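Local coordinates for pyridoxamine 5'-phosphate oxidase-related, FMN-binding (PDB 3F7E), which probably acts as a coenzyme F420-dependent reductase of the split-barrel family, perhaps reducing aflatoxin-type substrates at a CH-CH group, at residues G7-L12 and F36-E41; R14-H19 and M65-P70. All blocks are in the same frame, centred on the assembly; numbering follows the deposited sequence. Where two conformers were deposited one is given.

Contact 1: residues G7-L12 and F36-E41; sequences GYESLL and FAWDGE
The short helical turn at E9-L12 comes up against strand 37-38, with L12 nearest W38 at 6.2 Å between CA atoms and E9 nearest G40 farther on. L12 carries the apolar half of the contact. Its CB sits over one face of the W38 indole, 3.8 Å from the centroid of the five-membered ring and 21° off the ring normal, a CH-pi contact. Its CD1 lies on the same face, 3.7 Å from W38 CE2, so the leucine spans the ring system from the pyrrole side towards the benzene side. On the opposite face lie the backbone N atoms of G40 and E41, nearer the rim. The other methyl, L12 CD2, turns to F36 and is 4.2 Å from its CE2. The F36 ring offers its edge to the carbonyls of L11 and L12, with CE2 3.4 Å from L12 O.

At the indole edge the partner is E9. CG is anti to the backbone N (chi1 -167°), and the chain runs extended until OE1 accepts from W38 NE1 at 2.9 Å. OE1 lies close to the indole plane but is approached on its anti side, with the carboxylate turned 75° from the ring. V4 touches both E9 and W38, while L43 of strand 43-48 packs on F36 and W38. The indole N-H of W38 is thus taken by a carboxylate oxygen, which, with L12 on one face and the G40-E41 backbone on the other, restrains the turn of the indole and probably leaves its nitrogen electron-rich.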
ATOM      1  N   GLY A   7     -11.039 -17.840  -6.435  1.00 22.22           N
ATOM      2  CA  GLY A   7     -10.249 -18.307  -5.294  1.00 22.35           C
ATOM      3  C   GLY A   7      -9.390 -17.306  -4.523  1.00 21.97           C
ATOM      4  O   GLY A   7      -8.607 -17.725  -3.659  1.00 23.46           O
ATOM      5  N   TYR A   8      -9.527 -16.007  -4.810  1.00 20.00           N
ATOM      6  CA  TYR A   8      -8.786 -14.943  -4.107  1.00 18.38           C
ATOM      7  C   TYR A   8      -9.683 -14.058  -3.239  1.00 17.88           C
ATOM      8  O   TYR A   8      -9.181 -13.226  -2.453  1.00 17.26           O
ATOM      9  CB  TYR A   8      -7.980 -14.095  -5.107  1.00 18.27           C
ATOM     10  CG  TYR A   8      -6.725 -14.777  -5.596  1.00 19.04           C
ATOM     11  CD1 TYR A   8      -6.789 -15.738  -6.598  1.00 19.55           C
ATOM     12  CD2 TYR A   8      -5.467 -14.470  -5.053  1.00 19.68           C
ATOM     13  CE1 TYR A   8      -5.651 -16.384  -7.049  1.00 21.26           C
ATOM     14  CE2 TYR A   8      -4.312 -15.123  -5.514  1.00 22.45           C
ATOM     15  CZ  TYR A   8      -4.421 -16.075  -6.513  1.00 23.70           C
ATOM     16  OH  TYR A   8      -3.319 -16.746  -7.015  1.00 27.33           O
ATOM     17  N   GLU A   9     -10.992 -14.231  -3.358  1.00 18.90           N
ATOM     18  CA  GLU A   9     -11.925 -13.498  -2.532  1.00 18.98           C
ATOM     19  C   GLU A   9     -11.666 -13.780  -1.048  1.00 17.95           C
ATOM     20  O   GLU A   9     -11.947 -12.938  -0.203  1.00 16.87           O
ATOM     21  CB  GLU A   9     -13.378 -13.801  -2.911  1.00 19.81           C
ATOM     22  CG  GLU A   9     -14.370 -12.837  -2.305  1.00 20.61           C
ATOM     23  CD  GLU A   9     -15.761 -12.838  -2.923  1.00 21.19           C
ATOM     24  OE1 GLU A   9     -16.611 -12.143  -2.373  1.00 21.64           O
ATOM     25  OE2 GLU A   9     -16.015 -13.568  -3.914  1.00 24.17           O
ATOM     26  N   SER A  10     -11.117 -14.963  -0.762  0.70 17.40           N
ATOM     27  CA  SER A  10     -10.746 -15.336   0.589  0.70 17.41           C
ATOM     28  C   SER A  10      -9.849 -14.307   1.283  0.70 16.03           C
ATOM     29  O   SER A  10      -9.966 -14.128   2.503  0.70 16.67           O
ATOM     30  CB  SER A  10     -10.062 -16.699   0.566  0.70 17.54           C
ATOM     31  OG  SER A  10      -9.072 -16.736  -0.441  0.70 19.99           O
ATOM     32  N   LEU A  11      -8.955 -13.650   0.527  1.00 15.52           N
ATOM     33  CA  LEU A  11      -8.049 -12.630   1.081  1.00 14.76           C
ATOM     34  C   LEU A  11      -8.855 -11.448   1.570  1.00 13.64           C
ATOM     35  O   LEU A  11      -8.523 -10.884   2.600  1.00 15.71           O
ATOM     36  CB  LEU A  11      -6.966 -12.171   0.086  1.00 14.53           C
ATOM     37  CG  LEU A  11      -5.765 -13.094  -0.101  1.00 14.83           C
ATOM     38  CD1 LEU A  11      -4.943 -12.615  -1.275  1.00 16.84           C
ATOM     39  CD2 LEU A  11      -4.935 -13.135   1.187  1.00 15.06           C
ATOM     40  N   LEU A  12      -9.939 -11.108   0.873  1.00 11.15           N
ATOM     41  CA  LEU A  12     -10.773  -9.984   1.274  1.00  9.58           C
ATOM     42  C   LEU A  12     -11.674 -10.321   2.441  1.00  9.30           C
ATOM     43  O   LEU A  12     -12.206  -9.419   3.076  1.00 10.38           O
ATOM     44  CB  LEU A  12     -11.616  -9.500   0.106  1.00  9.52           C
ATOM     45  CG  LEU A  12     -10.819  -8.990  -1.092  1.00 10.05           C
ATOM     46  CD1 LEU A  12     -11.787  -8.570  -2.195  1.00 13.53           C
ATOM     47  CD2 LEU A  12      -9.908  -7.800  -0.717  1.00 11.88           C
ATOM     48  N   PHE A  36     -10.320  -2.829   6.684  1.00  6.55           N
ATOM     49  CA  PHE A  36     -11.366  -2.714   5.682  1.00  6.37           C
ATOM     50  C   PHE A  36     -12.438  -3.750   5.970  1.00  6.82           C
ATOM     51  O   PHE A  36     -12.184  -4.772   6.640  1.00  7.16           O
ATOM     52  CB  PHE A  36     -10.833  -2.848   4.236  1.00  7.22           C
ATOM     53  CG  PHE A  36     -10.278  -4.205   3.919  1.00  6.65           C
ATOM     54  CD1 PHE A  36      -8.949  -4.485   4.158  1.00  7.70           C
ATOM     55  CD2 PHE A  36     -11.088  -5.228   3.437  1.00  7.77           C
ATOM     56  CE1 PHE A  36      -8.427  -5.744   3.900  1.00  8.77           C
ATOM     57  CE2 PHE A  36     -10.585  -6.485   3.184  1.00  8.33           C
ATOM     58  CZ  PHE A  36      -9.248  -6.742   3.407  1.00  9.20           C
ATOM     59  N   ALA A  37     -13.617  -3.533   5.396  1.00  8.32           N
ATOM     60  CA  ALA A  37     -14.682  -4.539   5.390  1.00  9.76           C
ATOM     61  C   ALA A  37     -15.079  -4.809   3.945  1.00  9.24           C
ATOM     62  O   ALA A  37     -15.150  -3.889   3.156  1.00 11.96           O
ATOM     63  CB  ALA A  37     -15.899  -4.051   6.179  1.00 11.89           C
ATOM     64  N   TRP A  38     -15.327  -6.065   3.598  1.00 10.51           N
ATOM     65  CA  TRP A  38     -15.762  -6.483   2.268  1.00 10.17           C
ATOM     66  C   TRP A  38     -17.071  -7.232   2.408  1.00 10.30           C
ATOM     67  O   TRP A  38     -17.169  -8.143   3.229  1.00 11.57           O
ATOM     68  CB  TRP A  38     -14.692  -7.408   1.681  1.00 11.50           C
ATOM     69  CG  TRP A  38     -15.058  -8.143   0.409  1.00 11.31           C
ATOM     70  CD1 TRP A  38     -15.253  -9.513   0.262  1.00 14.21           C
ATOM     71  CD2 TRP A  38     -15.215  -7.585  -0.897  1.00 11.86           C
ATOM     72  NE1 TRP A  38     -15.511  -9.813  -1.046  1.00 15.85           N
ATOM     73  CE2 TRP A  38     -15.512  -8.656  -1.780  1.00 13.50           C
ATOM     74  CE3 TRP A  38     -15.159  -6.281  -1.410  1.00 11.78           C
ATOM     75  CZ2 TRP A  38     -15.718  -8.467  -3.142  1.00 14.26           C
ATOM     76  CZ3 TRP A  38     -15.370  -6.091  -2.763  1.00 12.16           C
ATOM     77  CH2 TRP A  38     -15.657  -7.185  -3.618  1.00 14.22           C
ATOM     78  N   ASP A  39     -18.079  -6.842   1.635  1.00 10.20           N
ATOM     79  CA  ASP A  39     -19.389  -7.494   1.721  1.00 10.90           C
ATOM     80  C   ASP A  39     -19.699  -8.372   0.502  1.00 11.83           C
ATOM     81  O   ASP A  39     -20.840  -8.809   0.348  1.00 12.52           O
ATOM     82  CB  ASP A  39     -20.499  -6.445   1.950  1.00 10.95           C
ATOM     83  CG  ASP A  39     -20.746  -5.563   0.755  1.00  9.63           C
ATOM     84  OD1 ASP A  39     -21.658  -4.714   0.875  1.00 11.19           O
ATOM     85  OD2 ASP A  39     -20.048  -5.731  -0.278  1.00  9.64           O
ATOM     86  N   GLY A  40     -18.697  -8.638  -0.341  1.00 11.41           N
ATOM     87  CA  GLY A  40     -18.870  -9.394  -1.597  1.00 12.94           C
ATOM     88  C   GLY A  40     -19.031  -8.501  -2.820  1.00 12.69           C
ATOM     89  O   GLY A  40     -18.945  -8.973  -3.966  1.00 14.66           O
ATOM     90  N   GLU A  41     -19.272  -7.212  -2.579  1.00 11.75           N
ATOM     91  CA  GLU A  41     -19.497  -6.239  -3.659  1.00 11.22           C
ATOM     92  C   GLU A  41     -18.661  -4.957  -3.522  1.00  9.68           C
ATOM     93  O   GLU A  41     -18.088  -4.498  -4.490  1.00 10.34           O
ATOM     94  CB  GLU A  41     -20.976  -5.900  -3.758  1.00 12.55           C
ATOM     95  CG  GLU A  41     -21.800  -7.178  -3.992  1.00 16.60           C
ATOM     96  CD  GLU A  41     -23.249  -6.948  -4.202  1.00 22.02           C
ATOM     97  OE1 GLU A  41     -23.688  -5.773  -4.205  1.00 24.58           O
ATOM     98  OE2 GLU A  41     -23.951  -7.974  -4.380  1.00 25.22           O
TER

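Contact 2: residues R14-H19 and M65-P70; sequences RPLYGH and MSVIDP
D69 OD2 is gripped by three donors: the backbone N-H groups of D71 and N72, and water 1, which donates to it at 2.8 Å. The same water accepts from R14 NH1, and so carries the aspartate across to the other segment. The direct link runs through the second carboxylate oxygen. The arginine chain bends at chi3 (62°), and NH2 forms a salt bridge to D69 OD1 at 2.9 Å. OD1 lies near the guanidinium plane, yet NH2 approaches it from above the carboxylate plane, the two planes being 73° apart. L16 CD1 lies over the centre of one guanidinium face. L16 also bridges two neighbours: its CB meets V67 CG2 at 3.7 Å, and its CD2 reaches P70 CD at the same distance, crossing each side chain at about a right angle.

Farther along, H19 N makes the shortest direct bond between the segments, to S66 O at 2.8 Å, and S66 N returns one to H19 O at 3.0 Å. This antiparallel hydrogen-bonded pair joins neighbouring strands 18-23 and 62-68 of the sheet in the split-barrel fold shared by pyridoxamine 5'-phosphate oxidase relatives. Its H19 side faces the second subunit, whose own H19 ring stacks on this one, while I68 and S66 also pack against that chain. Beside the pair G18 CA lies 3.8 Å from M65 CG, with the selenium of this selenomethionine also close to the glycine CA. Between the pair and L16 the strands part, and water 2 bridges the gap by donating to Y17 O at 2.7 Å and accepting from I68 N.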
ATOM      1  N   ARG A  14     -10.641 -12.026   5.081  1.00  9.92           N
ATOM      2  CA  ARG A  14      -9.784 -12.157   6.246  1.00  9.51           C
ATOM      3  C   ARG A  14      -9.495 -10.805   6.901  1.00  9.08           C
ATOM      4  O   ARG A  14      -9.478  -9.761   6.213  1.00  9.82           O
ATOM      5  CB  ARG A  14      -8.472 -12.839   5.851  1.00  9.55           C
ATOM      6  CG  ARG A  14      -8.687 -14.314   5.473  1.00 10.24           C
ATOM      7  CD  ARG A  14      -7.465 -14.940   4.846  1.00 10.51           C
ATOM      8  NE  ARG A  14      -6.315 -14.966   5.752  1.00 10.70           N
ATOM      9  CZ  ARG A  14      -5.084 -15.348   5.403  1.00  9.85           C
ATOM     10  NH1 ARG A  14      -4.084 -15.316   6.291  1.00 10.71           N
ATOM     11  NH2 ARG A  14      -4.844 -15.763   4.163  1.00 10.48           N
ATOM     12  N   PRO A  15      -9.238 -10.817   8.232  1.00 10.11           N
ATOM     13  CA  PRO A  15      -8.885  -9.573   8.946  1.00 10.47           C
ATOM     14  C   PRO A  15      -7.411  -9.202   8.723  1.00 10.07           C
ATOM     15  O   PRO A  15      -6.581  -9.252   9.659  1.00 11.39           O
ATOM     16  CB  PRO A  15      -9.197  -9.921  10.412  1.00 12.47           C
ATOM     17  CG  PRO A  15      -8.949 -11.417  10.502  1.00 13.26           C
ATOM     18  CD  PRO A  15      -9.354 -11.986   9.143  1.00 10.92           C
ATOM     19  N   LEU A  16      -7.105  -8.825   7.479  1.00  9.05           N
ATOM     20  CA  LEU A  16      -5.770  -8.409   7.095  1.00  8.67           C
ATOM     21  C   LEU A  16      -5.758  -6.906   6.843  1.00  7.69           C
ATOM     22  O   LEU A  16      -6.773  -6.322   6.464  1.00  9.40           O
ATOM     23  CB  LEU A  16      -5.336  -9.125   5.810  1.00  8.19           C
ATOM     24  CG  LEU A  16      -5.319 -10.662   5.899  1.00  9.60           C
ATOM     25  CD1 LEU A  16      -4.952 -11.243   4.516  1.00 10.96           C
ATOM     26  CD2 LEU A  16      -4.375 -11.151   7.000  1.00 10.89           C
ATOM     27  N   TYR A  17      -4.608  -6.256   7.011  1.00  7.51           N
ATOM     28  CA  TYR A  17      -4.530  -4.856   6.610  1.00  7.62           C
ATOM     29  C   TYR A  17      -4.559  -4.698   5.104  1.00  6.79           C
ATOM     30  O   TYR A  17      -3.956  -5.466   4.357  1.00  8.84           O
ATOM     31  CB  TYR A  17      -3.262  -4.212   7.155  1.00  8.87           C
ATOM     32  CG  TYR A  17      -3.353  -3.913   8.617  1.00 11.16           C
ATOM     33  CD1 TYR A  17      -2.860  -4.826   9.556  1.00 13.85           C
ATOM     34  CD2 TYR A  17      -3.918  -2.717   9.067  1.00 13.92           C
ATOM     35  CE1 TYR A  17      -2.932  -4.558  10.904  1.00 16.56           C
ATOM     36  CE2 TYR A  17      -4.003  -2.430  10.419  1.00 15.67           C
ATOM     37  CZ  TYR A  17      -3.517  -3.366  11.333  1.00 18.22           C
ATOM     38  OH  TYR A  17      -3.574  -3.098  12.684  1.00 20.83           O
ATOM     39  N   GLY A  18      -5.285  -3.685   4.650  1.00  6.59           N
ATOM     40  CA  GLY A  18      -5.212  -3.267   3.269  1.00  7.06           C
ATOM     41  C   GLY A  18      -4.496  -1.930   3.161  1.00  7.29           C
ATOM     42  O   GLY A  18      -4.783  -1.014   3.918  1.00 10.70           O
ATOM     43  N   HIS A  19      -3.594  -1.815   2.204  1.00  5.31           N
ATOM     44  CA  HIS A  19      -2.791  -0.594   2.075  1.00  5.50           C
ATOM     45  C   HIS A  19      -3.467   0.197   0.963  1.00  5.28           C
ATOM     46  O   HIS A  19      -3.419  -0.154  -0.209  1.00  5.49           O
ATOM     47  CB  HIS A  19      -1.337  -0.964   1.790  1.00  6.26           C
ATOM     48  CG  HIS A  19      -0.702  -1.636   2.960  1.00  5.06           C
ATOM     49  ND1 HIS A  19      -0.914  -2.941   3.380  1.00  8.62           N
ATOM     50  CD2 HIS A  19       0.165  -1.088   3.842  1.00  5.15           C
ATOM     51  CE1 HIS A  19      -0.178  -3.149   4.472  1.00  5.34           C
ATOM     52  NE2 HIS A  19       0.478  -2.040   4.763  1.00 10.32           N
HETATM   53  N   MSE A  65      -6.057  -0.631  -3.527  1.00  6.77           N
HETATM   54  CA  MSE A  65      -5.732  -1.272  -2.235  1.00  6.73           C
HETATM   55  C   MSE A  65      -4.933  -2.535  -2.496  1.00  6.62           C
HETATM   56  O   MSE A  65      -5.263  -3.353  -3.367  1.00  9.55           O
HETATM   57  CB  MSE A  65      -7.006  -1.652  -1.459  1.00  7.82           C
HETATM   58  CG  MSE A  65      -6.719  -2.112  -0.045  1.00  7.93           C
HETATM   59 SE   MSE A  65      -8.285  -2.712   0.927  1.00 10.68          SE
HETATM   60  CE  MSE A  65      -8.413  -4.493   0.168  1.00 11.55           C
ATOM     61  N   SER A  66      -3.865  -2.692  -1.725  0.70  6.07           N
ATOM     62  CA  SER A  66      -2.982  -3.860  -1.758  0.70  6.44           C
ATOM     63  C   SER A  66      -3.113  -4.639  -0.454  0.70  6.04           C
ATOM     64  O   SER A  66      -2.940  -4.101   0.648  0.70  6.67           O
ATOM     65  CB  SER A  66      -1.531  -3.370  -1.932  0.70  7.23           C
ATOM     66  OG  SER A  66      -0.611  -4.427  -1.692  0.70  8.20           O
ATOM     67  N   VAL A  67      -3.441  -6.023  -0.563  0.60  6.26           N
ATOM     68  CA  VAL A  67      -3.505  -6.915   0.587  0.60  6.37           C
ATOM     69  C   VAL A  67      -2.611  -8.103   0.250  0.60  6.59           C
ATOM     70  O   VAL A  67      -2.625  -8.602  -0.879  0.60  7.51           O
ATOM     71  CB  VAL A  67      -4.986  -7.263   0.989  0.60  7.64           C
ATOM     72  CG1 VAL A  67      -5.726  -7.931  -0.149  0.60  8.91           C
ATOM     73  CG2 VAL A  67      -5.051  -8.102   2.267  0.60 10.12           C
ATOM     74  N   ILE A  68      -1.790  -8.506   1.217  1.00  6.75           N
ATOM     75  CA  ILE A  68      -0.892  -9.630   1.031  1.00  7.69           C
ATOM     76  C   ILE A  68      -1.121 -10.667   2.111  1.00  7.08           C
ATOM     77  O   ILE A  68      -1.406 -10.332   3.263  1.00  7.80           O
ATOM     78  CB  ILE A  68       0.598  -9.160   0.947  1.00  8.36           C
ATOM     79  CG1 ILE A  68       1.529 -10.283   0.475  1.00  8.56           C
ATOM     80  CG2 ILE A  68       1.080  -8.547   2.276  1.00  9.25           C
ATOM     81  CD1 ILE A  68       2.912  -9.780   0.069  1.00 12.04           C
ATOM     82  N   ASP A  69      -1.033 -11.944   1.743  1.00  7.90           N
ATOM     83  CA  ASP A  69      -1.114 -13.003   2.737  1.00  8.35           C
ATOM     84  C   ASP A  69       0.087 -12.823   3.693  1.00  8.17           C
ATOM     85  O   ASP A  69       1.215 -12.652   3.231  1.00  8.81           O
ATOM     86  CB  ASP A  69      -1.101 -14.359   2.021  1.00  9.60           C
ATOM     87  CG  ASP A  69      -1.278 -15.533   2.967  1.00  9.96           C
ATOM     88  OD1 ASP A  69      -2.314 -16.216   2.896  1.00  9.96           O
ATOM     89  OD2 ASP A  69      -0.367 -15.739   3.801  1.00 11.16           O
ATOM     90  N   PRO A  70      -0.167 -12.828   5.017  1.00  8.41           N
ATOM     91  CA  PRO A  70       0.922 -12.511   5.958  1.00  9.21           C
ATOM     92  C   PRO A  70       2.001 -13.580   6.064  1.00  9.65           C
ATOM     93  O   PRO A  70       3.103 -13.305   6.562  1.00 10.68           O
ATOM     94  CB  PRO A  70       0.190 -12.355   7.296  1.00 10.55           C
ATOM     95  CG  PRO A  70      -1.065 -13.214   7.130  1.00 10.73           C
ATOM     96  CD  PRO A  70      -1.464 -13.007   5.705  1.00  9.32           C
TER
HETATM   97  O   HOH W   1      -1.760 -16.944   5.894  1.00 10.72           O
HETATM   98  O   HOH W   2      -1.755  -6.974   3.835  1.00 10.62           O

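Contacts 1 and 2 have centres 10 Å apart and touch directly. Their segments alternate along the chain: 7-12, 14-19, 36-41, then 65-70. Helix 9-13 leads almost at once into strand 18-23, which pairs with strand 62-68, whereas strand 37-38 lies at the far edge of the same antiparallel sheet. F36 and M65 join the two sites, with F36 CD1 3.7 Å from M65 SE, and L12 CD2 lies 3.7 Å from M65 CE. The N-terminal helix therefore packs where distant strands of the sheet curve towards one another, linking an outer strand to a pair whose H19 side meets the second subunit.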